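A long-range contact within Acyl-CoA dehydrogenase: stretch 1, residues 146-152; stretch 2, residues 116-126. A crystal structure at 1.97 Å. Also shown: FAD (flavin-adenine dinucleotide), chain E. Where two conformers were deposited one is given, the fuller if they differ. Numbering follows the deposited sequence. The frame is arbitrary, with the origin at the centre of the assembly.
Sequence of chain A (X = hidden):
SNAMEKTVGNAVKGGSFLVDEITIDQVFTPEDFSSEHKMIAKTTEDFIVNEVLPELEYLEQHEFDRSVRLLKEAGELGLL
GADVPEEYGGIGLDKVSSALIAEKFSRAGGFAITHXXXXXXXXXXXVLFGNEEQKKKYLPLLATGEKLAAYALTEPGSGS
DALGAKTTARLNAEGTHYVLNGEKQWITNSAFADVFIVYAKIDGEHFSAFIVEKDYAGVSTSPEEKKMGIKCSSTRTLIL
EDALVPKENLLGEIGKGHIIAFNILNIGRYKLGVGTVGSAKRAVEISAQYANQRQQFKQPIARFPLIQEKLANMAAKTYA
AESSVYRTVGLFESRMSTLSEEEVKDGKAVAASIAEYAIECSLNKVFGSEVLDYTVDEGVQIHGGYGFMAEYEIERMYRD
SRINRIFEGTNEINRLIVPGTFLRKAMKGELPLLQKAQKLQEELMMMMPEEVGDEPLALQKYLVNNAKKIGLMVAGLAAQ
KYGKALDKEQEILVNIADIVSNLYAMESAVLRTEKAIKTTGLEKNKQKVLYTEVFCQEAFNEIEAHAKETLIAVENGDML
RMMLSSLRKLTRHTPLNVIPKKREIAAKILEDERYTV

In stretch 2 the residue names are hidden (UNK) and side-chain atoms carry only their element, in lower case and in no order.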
ATOM      1  N   GLU A 146     -31.651  19.979   7.892  1.00 42.11           N
ATOM      2  CA  GLU A 146     -32.759  20.489   7.049  1.00 42.48           C
ATOM      3  C   GLU A 146     -32.231  21.009   5.705  1.00 39.43           C
ATOM      4  O   GLU A 146     -32.862  20.832   4.682  1.00 39.81           O
ATOM      5  CB  GLU A 146     -33.514  21.588   7.777  1.00 43.79           C
ATOM      6  CG  GLU A 146     -34.950  21.752   7.323  1.00 52.09           C
ATOM      7  CD  GLU A 146     -35.808  22.395   8.411  1.00 61.81           C
ATOM      8  OE1 GLU A 146     -35.662  22.004   9.608  1.00 65.53           O
ATOM      9  OE2 GLU A 146     -36.619  23.288   8.061  1.00 65.82           O
ATOM     10  N   LYS A 147     -31.097  21.695   5.751  0.61 38.22           N
ATOM     11  CA  LYS A 147     -30.283  21.927   4.575  0.61 36.28           C
ATOM     12  C   LYS A 147     -29.032  21.071   4.746  0.61 35.02           C
ATOM     13  O   LYS A 147     -28.663  20.750   5.888  0.61 34.78           O
ATOM     14  CB  LYS A 147     -29.904  23.399   4.451  0.61 36.09           C
ATOM     15  CG  LYS A 147     -31.024  24.264   3.862  0.61 38.42           C
ATOM     16  CD  LYS A 147     -30.541  25.669   3.556  0.61 39.98           C
ATOM     17  CE  LYS A 147     -31.673  26.494   2.949  0.61 42.43           C
ATOM     18  NZ  LYS A 147     -31.133  27.360   1.894  0.61 43.81           N
ATOM     19  N   LEU A 148     -28.414  20.695   3.621  1.00 33.19           N
ATOM     20  CA  LEU A 148     -27.143  19.976   3.610  1.00 31.70           C
ATOM     21  C   LEU A 148     -26.119  20.779   2.833  1.00 29.17           C
ATOM     22  O   LEU A 148     -26.442  21.437   1.847  1.00 28.90           O
ATOM     23  CB  LEU A 148     -27.339  18.587   2.980  1.00 30.89           C
ATOM     24  CG  LEU A 148     -28.275  17.730   3.867  1.00 34.54           C
ATOM     25  CD1 LEU A 148     -28.682  16.451   3.116  1.00 36.95           C
ATOM     26  CD2 LEU A 148     -27.657  17.446   5.272  1.00 32.62           C
ATOM     27  N   ALA A 149     -24.882  20.715   3.278  1.00 27.74           N
ATOM     28  CA  ALA A 149     -23.808  21.545   2.682  1.00 27.13           C
ATOM     29  C   ALA A 149     -22.724  20.753   1.902  1.00 25.90           C
ATOM     30  O   ALA A 149     -22.494  19.538   2.129  1.00 24.60           O
ATOM     31  CB  ALA A 149     -23.152  22.375   3.802  1.00 27.15           C
ATOM     32  N   ALA A 150     -22.020  21.474   1.030  1.00 26.69           N
ATOM     33  CA  ALA A 150     -20.892  20.941   0.282  1.00 24.34           C
ATOM     34  C   ALA A 150     -19.895  22.087   0.135  1.00 26.10           C
ATOM     35  O   ALA A 150     -20.236  23.273   0.285  1.00 24.57           O
ATOM     36  CB  ALA A 150     -21.349  20.472  -1.093  1.00 24.49           C
ATOM     37  N   TYR A 151     -18.663  21.732  -0.209  1.00 26.30           N
ATOM     38  CA  TYR A 151     -17.571  22.692  -0.329  1.00 25.94           C
ATOM     39  C   TYR A 151     -16.966  22.556  -1.724  1.00 24.97           C
ATOM     40  O   TYR A 151     -16.554  21.459  -2.119  1.00 25.24           O
ATOM     41  CB  TYR A 151     -16.532  22.295   0.701  1.00 25.63           C
ATOM     42  CG  TYR A 151     -15.358  23.226   0.878  1.00 28.45           C
ATOM     43  CD1 TYR A 151     -15.515  24.464   1.511  1.00 28.48           C
ATOM     44  CD2 TYR A 151     -14.070  22.848   0.468  1.00 25.63           C
ATOM     45  CE1 TYR A 151     -14.403  25.303   1.742  1.00 27.02           C
ATOM     46  CE2 TYR A 151     -12.956  23.700   0.687  1.00 28.31           C
ATOM     47  CZ  TYR A 151     -13.149  24.925   1.322  1.00 28.22           C
ATOM     48  OH  TYR A 151     -12.064  25.759   1.544  1.00 32.57           O
ATOM     49  N   ALA A 152     -16.874  23.651  -2.467  1.00 24.93           N
ATOM     50  CA  ALA A 152     -16.541  23.559  -3.896  1.00 23.75           C
ATOM     51  C   ALA A 152     -15.338  24.471  -4.210  1.00 26.32           C
ATOM     52  O   ALA A 152     -15.494  25.673  -4.554  1.00 25.94           O
ATOM     53  CB  ALA A 152     -17.737  23.951  -4.745  1.00 23.78           C
ATOM     54  N   UNK A 116     -18.878  14.190   7.172  1.00 28.09           N
ATOM     55  CA  UNK A 116     -17.730  15.105   7.390  1.00 26.15           C
ATOM     56  C   UNK A 116     -17.739  16.313   6.483  1.00 27.41           C
ATOM     57  O   UNK A 116     -17.351  17.404   6.910  1.00 26.88           O
ATOM     58  N   UNK A 117     -18.092  16.120   5.197  1.00 26.73           N
ATOM     59  CA  UNK A 117     -18.188  17.239   4.260  1.00 27.60           C
ATOM     60  C   UNK A 117     -19.353  18.163   4.674  1.00 28.49           C
ATOM     61  O   UNK A 117     -19.279  19.381   4.503  1.00 30.10           O
ATOM     62  c   UNK A 117     -18.406  16.754   2.840  1.00 26.55           C
ATOM     63  N   UNK A 118     -20.429  17.595   5.198  1.00 27.00           N
ATOM     64  CA  UNK A 118     -21.475  18.465   5.656  1.00 28.44           C
ATOM     65  C   UNK A 118     -21.083  19.281   6.899  1.00 29.35           C
ATOM     66  O   UNK A 118     -21.264  20.485   6.897  1.00 29.78           O
ATOM     67  n   UNK A 118     -24.573  19.534   5.896  1.00 27.55           N
ATOM     68  c   UNK A 118     -22.799  17.731   5.906  1.00 28.34           C
ATOM     69  c   UNK A 118     -25.375  20.160   6.747  1.00 31.62           C
ATOM     70  n   UNK A 118     -25.155  19.680   7.964  1.00 30.64           N
ATOM     71  c   UNK A 118     -24.174  18.717   7.891  1.00 31.26           C
ATOM     72  c   UNK A 118     -23.824  18.598   6.582  1.00 30.78           C
ATOM     73  N   UNK A 119     -20.585  18.633   7.957  1.00 28.79           N
ATOM     74  CA  UNK A 119     -20.315  19.331   9.203  1.00 31.17           C
ATOM     75  C   UNK A 119     -18.964  20.076   9.191  1.00 32.32           C
ATOM     76  O   UNK A 119     -18.757  20.971  10.007  1.00 33.32           O
ATOM     77  c   UNK A 119     -19.164  17.381  10.436  1.00 31.86           C
ATOM     78  c   UNK A 119     -20.349  18.392  10.451  1.00 30.06           C
ATOM     79  c   UNK A 119     -21.721  17.696  10.571  1.00 32.55           C
ATOM     80  N   UNK A 120     -18.083  19.751   8.259  1.00 31.48           N
ATOM     81  CA  UNK A 120     -16.732  20.302   8.312  1.00 32.15           C
ATOM     82  C   UNK A 120     -16.601  21.338   7.211  1.00 32.91           C
ATOM     83  O   UNK A 120     -17.068  22.464   7.352  1.00 33.29           O
ATOM     84  N   UNK A 121     -16.003  20.953   6.102  1.00 32.00           N
ATOM     85  CA  UNK A 121     -15.660  21.917   5.067  1.00 33.09           C
ATOM     86  C   UNK A 121     -16.920  22.640   4.527  1.00 32.64           C
ATOM     87  O   UNK A 121     -16.828  23.775   4.099  1.00 33.21           O
ATOM     88  c   UNK A 121     -13.506  20.818   4.479  1.00 36.16           C
ATOM     89  c   UNK A 121     -14.858  21.252   3.942  1.00 33.32           C
ATOM     90  c   UNK A 121     -15.634  20.056   3.337  1.00 34.44           C
ATOM     91  c   UNK A 121     -14.913  19.365   2.142  1.00 38.36           C
ATOM     92  N   UNK A 122     -18.085  21.996   4.572  1.00 31.21           N
ATOM     93  CA  UNK A 122     -19.306  22.588   4.052  1.00 30.18           C
ATOM     94  C   UNK A 122     -19.930  23.642   4.975  1.00 31.74           C
ATOM     95  O   UNK A 122     -20.316  24.707   4.512  1.00 30.15           O
ATOM     96  N   UNK A 123     -20.029  23.350   6.273  1.00 31.79           N
ATOM     97  CA  UNK A 123     -20.738  24.231   7.207  1.00 33.34           C
ATOM     98  C   UNK A 123     -19.811  25.229   7.885  1.00 34.31           C
ATOM     99  O   UNK A 123     -20.196  26.396   8.084  1.00 34.93           O
ATOM    100  c   UNK A 123     -21.458  23.434   8.308  1.00 34.18           C
ATOM    101  o   UNK A 123     -22.606  22.756   7.792  1.00 33.96           O
ATOM    102  N   UNK A 124     -18.612  24.776   8.247  1.00 33.55           N
ATOM    103  CA  UNK A 124     -17.671  25.594   9.023  1.00 34.69           C
ATOM    104  C   UNK A 124     -17.256  26.912   8.356  1.00 34.08           C
ATOM    105  O   UNK A 124     -16.962  27.864   9.055  1.00 35.69           O
ATOM    106  c   UNK A 124     -17.305  24.287  11.763  1.00 38.96           C
ATOM    107  c   UNK A 124     -16.648  23.726  10.485  1.00 36.39           C
ATOM    108  c   UNK A 124     -16.424  24.806   9.427  1.00 34.50           C
ATOM    109  c   UNK A 124     -15.342  23.012  10.803  1.00 34.80           C
ATOM    110  N   UNK A 125     -17.223  26.986   7.022  1.00 33.36           N
ATOM    111  CA  UNK A 125     -16.928  28.338   6.489  1.00 33.54           C
ATOM    112  C   UNK A 125     -17.936  29.403   6.933  1.00 34.26           C
ATOM    113  O   UNK A 125     -17.566  30.552   7.110  1.00 34.74           O
ATOM    114  c   UNK A 125     -16.978  28.145   4.981  1.00 32.99           C
ATOM    115  c   UNK A 125     -17.142  25.946   5.977  1.00 32.38           C
ATOM    116  c   UNK A 125     -16.554  26.674   4.817  1.00 30.43           C
ATOM    117  N   UNK A 126     -19.189  29.009   7.129  1.00 34.06           N
ATOM    118  CA  UNK A 126     -20.237  29.932   7.597  1.00 34.27           C
ATOM    119  C   UNK A 126     -20.105  30.127   9.105  1.00 35.14           C
ATOM    120  O   UNK A 126     -20.198  31.252   9.600  1.00 35.13           O
ATOM    121  c   UNK A 126     -21.662  29.455   7.186  1.00 33.45           C
ATOM    122  c   UNK A 126     -23.089  28.796   5.105  1.00 34.64           C
ATOM    123  c   UNK A 126     -22.744  30.401   7.759  1.00 34.37           C
ATOM    124  c   UNK A 126     -21.769  29.407   5.645  1.00 33.53           C
TER
HETATM  125  PA  FAD E 601      -2.781  17.284  -8.513  1.00 34.51           P
HETATM  126  O1A FAD E 601      -2.836  17.353 -10.018  1.00 36.51           O
HETATM  127  O2A FAD E 601      -2.841  18.583  -7.793  1.00 37.89           O
HETATM  128  O5B FAD E 601      -1.518  16.465  -8.034  1.00 33.49           O
HETATM  129  C5B FAD E 601      -0.989  15.369  -8.739  1.00 31.42           C
HETATM  130  C4B FAD E 601       0.307  14.891  -8.100  1.00 34.34           C
HETATM  131  O4B FAD E 601       1.310  15.917  -8.154  1.00 33.92           O
HETATM  132  C3B FAD E 601       0.092  14.535  -6.633  1.00 35.30           C
HETATM  133  O3B FAD E 601       0.932  13.455  -6.228  1.00 34.94           O
HETATM  134  C2B FAD E 601       0.595  15.779  -5.947  1.00 35.75           C
HETATM  135  O2B FAD E 601       1.035  15.531  -4.646  1.00 35.83           O
HETATM  136  C1B FAD E 601       1.745  16.176  -6.837  1.00 35.08           C
HETATM  137  N9A FAD E 601       2.057  17.600  -6.682  1.00 38.37           N
HETATM  138  C8A FAD E 601       1.229  18.668  -6.913  1.00 42.06           C
HETATM  139  N7A FAD E 601       1.890  19.811  -6.658  1.00 39.69           N
HETATM  140  C5A FAD E 601       3.146  19.494  -6.291  1.00 41.21           C
HETATM  141  C6A FAD E 601       4.269  20.279  -5.928  1.00 40.07           C
HETATM  142  N6A FAD E 601       4.238  21.615  -5.995  1.00 39.25           N
HETATM  143  N1A FAD E 601       5.429  19.630  -5.588  1.00 37.51           N
HETATM  144  C2A FAD E 601       5.507  18.246  -5.609  1.00 39.04           C
HETATM  145  N3A FAD E 601       4.416  17.475  -6.000  1.00 36.32           N
HETATM  146  C4A FAD E 601       3.254  18.090  -6.316  1.00 37.97           C
HETATM  147  N1  FAD E 601     -12.325  19.185  -3.481  1.00 32.81           N
HETATM  148  C2  FAD E 601     -13.208  20.084  -2.926  1.00 34.66           C
HETATM  149  O2  FAD E 601     -12.936  21.264  -2.890  1.00 37.59           O
HETATM  150  N3  FAD E 601     -14.420  19.689  -2.396  1.00 32.78           N
HETATM  151  C4  FAD E 601     -14.804  18.386  -2.421  1.00 33.01           C
HETATM  152  O4  FAD E 601     -15.898  18.089  -1.914  1.00 32.95           O
HETATM  153  C4X FAD E 601     -13.917  17.456  -2.972  1.00 34.88           C
HETATM  154  N5  FAD E 601     -14.296  16.130  -3.042  1.00 36.99           N
HETATM  155  C5X FAD E 601     -13.461  15.200  -3.643  1.00 34.82           C
HETATM  156  C6  FAD E 601     -13.880  13.866  -3.696  1.00 29.88           C
HETATM  157  C7  FAD E 601     -13.067  12.927  -4.322  1.00 30.34           C
HETATM  158  C7M FAD E 601     -13.523  11.485  -4.398  1.00 28.99           C
HETATM  159  C8  FAD E 601     -11.842  13.355  -4.878  1.00 30.94           C
HETATM  160  C8M FAD E 601     -10.883  12.432  -5.558  1.00 33.90           C
HETATM  161  C9  FAD E 601     -11.412  14.674  -4.775  1.00 30.86           C
HETATM  162  C9A FAD E 601     -12.212  15.612  -4.167  1.00 31.08           C
HETATM  163  N10 FAD E 601     -11.791  16.928  -4.060  1.00 32.87           N
HETATM  164  C10 FAD E 601     -12.666  17.857  -3.510  1.00 33.47           C
HETATM  165  C1' FAD E 601     -10.491  17.400  -4.697  1.00 35.46           C
HETATM  166  C2' FAD E 601      -9.228  16.797  -4.072  1.00 43.44           C
HETATM  167  O2' FAD E 601      -9.059  16.977  -2.684  1.00 46.29           O
HETATM  168  C3' FAD E 601      -7.913  16.920  -5.098  1.00 42.84           C
HETATM  169  O3' FAD E 601      -7.903  15.673  -5.699  1.00 32.97           O
HETATM  170  C4' FAD E 601      -6.757  17.188  -4.516  1.00 42.75           C
HETATM  171  O4' FAD E 601      -6.942  18.416  -3.815  1.00 45.33           O
HETATM  172  C5' FAD E 601      -5.454  17.123  -5.313  1.00 36.88           C
HETATM  173  O5' FAD E 601      -5.719  17.611  -6.602  1.00 32.67           O
HETATM  174  P   FAD E 601      -5.503  16.776  -7.927  1.00 33.68           P
HETATM  175  O1P FAD E 601      -6.316  15.511  -7.760  1.00 32.36           O
HETATM  176  O2P FAD E 601      -5.886  17.615  -9.113  1.00 33.61           O
HETATM  177  O3P FAD E 601      -3.974  16.327  -7.954  1.00 34.49           O

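Position 116 lies in a helix that begins earlier in the chain. It has no side-chain atoms, and nothing of stretch 1 comes near it. It is glycine, G116.

Position 117 carries one carbon and no more. CA-to-CB points sideways, and CB is 5.0 Å from A149 O. The backbone O lies 4.0 Å from A149 O. A single carbon means alanine, A117.

Position 118 has one carbon followed by a five-membered ring of three carbons and two nitrogens. CA-to-CB points sideways, but the ring reaches stretch 1. One ring nitrogen lies 2.9 Å from A149 N, and L148 CD2 sits over one ring face. This is an imidazole, so the residue is histidine, H118. The nitrogen is ND1, which accepts a hydrogen bond from A149 N with an N-H...acceptor angle of 155°. The donor lies at the ring edge, near the ring plane, where the nitrogen lone pair points. Because ND1 is the acceptor here, it carries no proton. NE2 is hydrogen-bonded elsewhere in the structure. L148 CD2 is 4.0 Å from the centroid of the H118 ring, in a CH-pi contact.

Position 119 has three carbons, one carrying the other two. Its CA-to-CB bond points away from stretch 1 and it makes no contact. The fork at the first carbon gives valine, V119, with chi1 in m.

Position 120 has no side-chain atoms and is glycine, G120. An ideal CB here would clash with G116 O at 2.8 Å. Phi/psi is -107/-99, within the wider pi-type turn at 118-122.

Position 121 has four carbons, forked at the first, with one arm two carbons long. Its CA-to-CB bond points toward stretch 1. The first carbon of the long arm lies 3.6 Å from Y151 CB, and CB sits over one face of the Y151 ring, 4.0 Å from its centroid. This is isoleucine, I121, with chi1 p and chi2 t.

Position 122 has no side-chain atoms. Its CA is 4.4 Å from A150 CA. It is glycine, G122. An ideal CB would lie 3.0 Å from A149 CB and 2.5 Å from A117 O, both clashes.

Position 123 has one carbon and one oxygen. The oxygen is 4.0 Å from A149 CB. This is serine, S123. OG donates to H118 O at 2.8 Å.

Position 124 has four carbons, forked at the second. It is out of reach of stretch 1. It is leucine, L124.

Position 125 has three carbons that close a ring onto the backbone N. One ring carbon lies 4.0 Å from Y151 CE1. The closed ring defines proline, P125, and that carbon is CG.

Position 126 has four carbons, forked at the first, with one long arm. It makes no contact. It is isoleucine, I126.

The contact joins one polar anchor to close packing. The H118 ring holds the backbone at A149. Next to it, the bare G122 lets A149 CB come within 3.7 Å of G122 C. Further along the strand, Y151 packs against I121 and P125. The Y151 backbone also meets the cofactor: FAD N3 donates to Y151 O at 2.8 Å.

Stretch 2 116-126: GAHVGIGSLPI
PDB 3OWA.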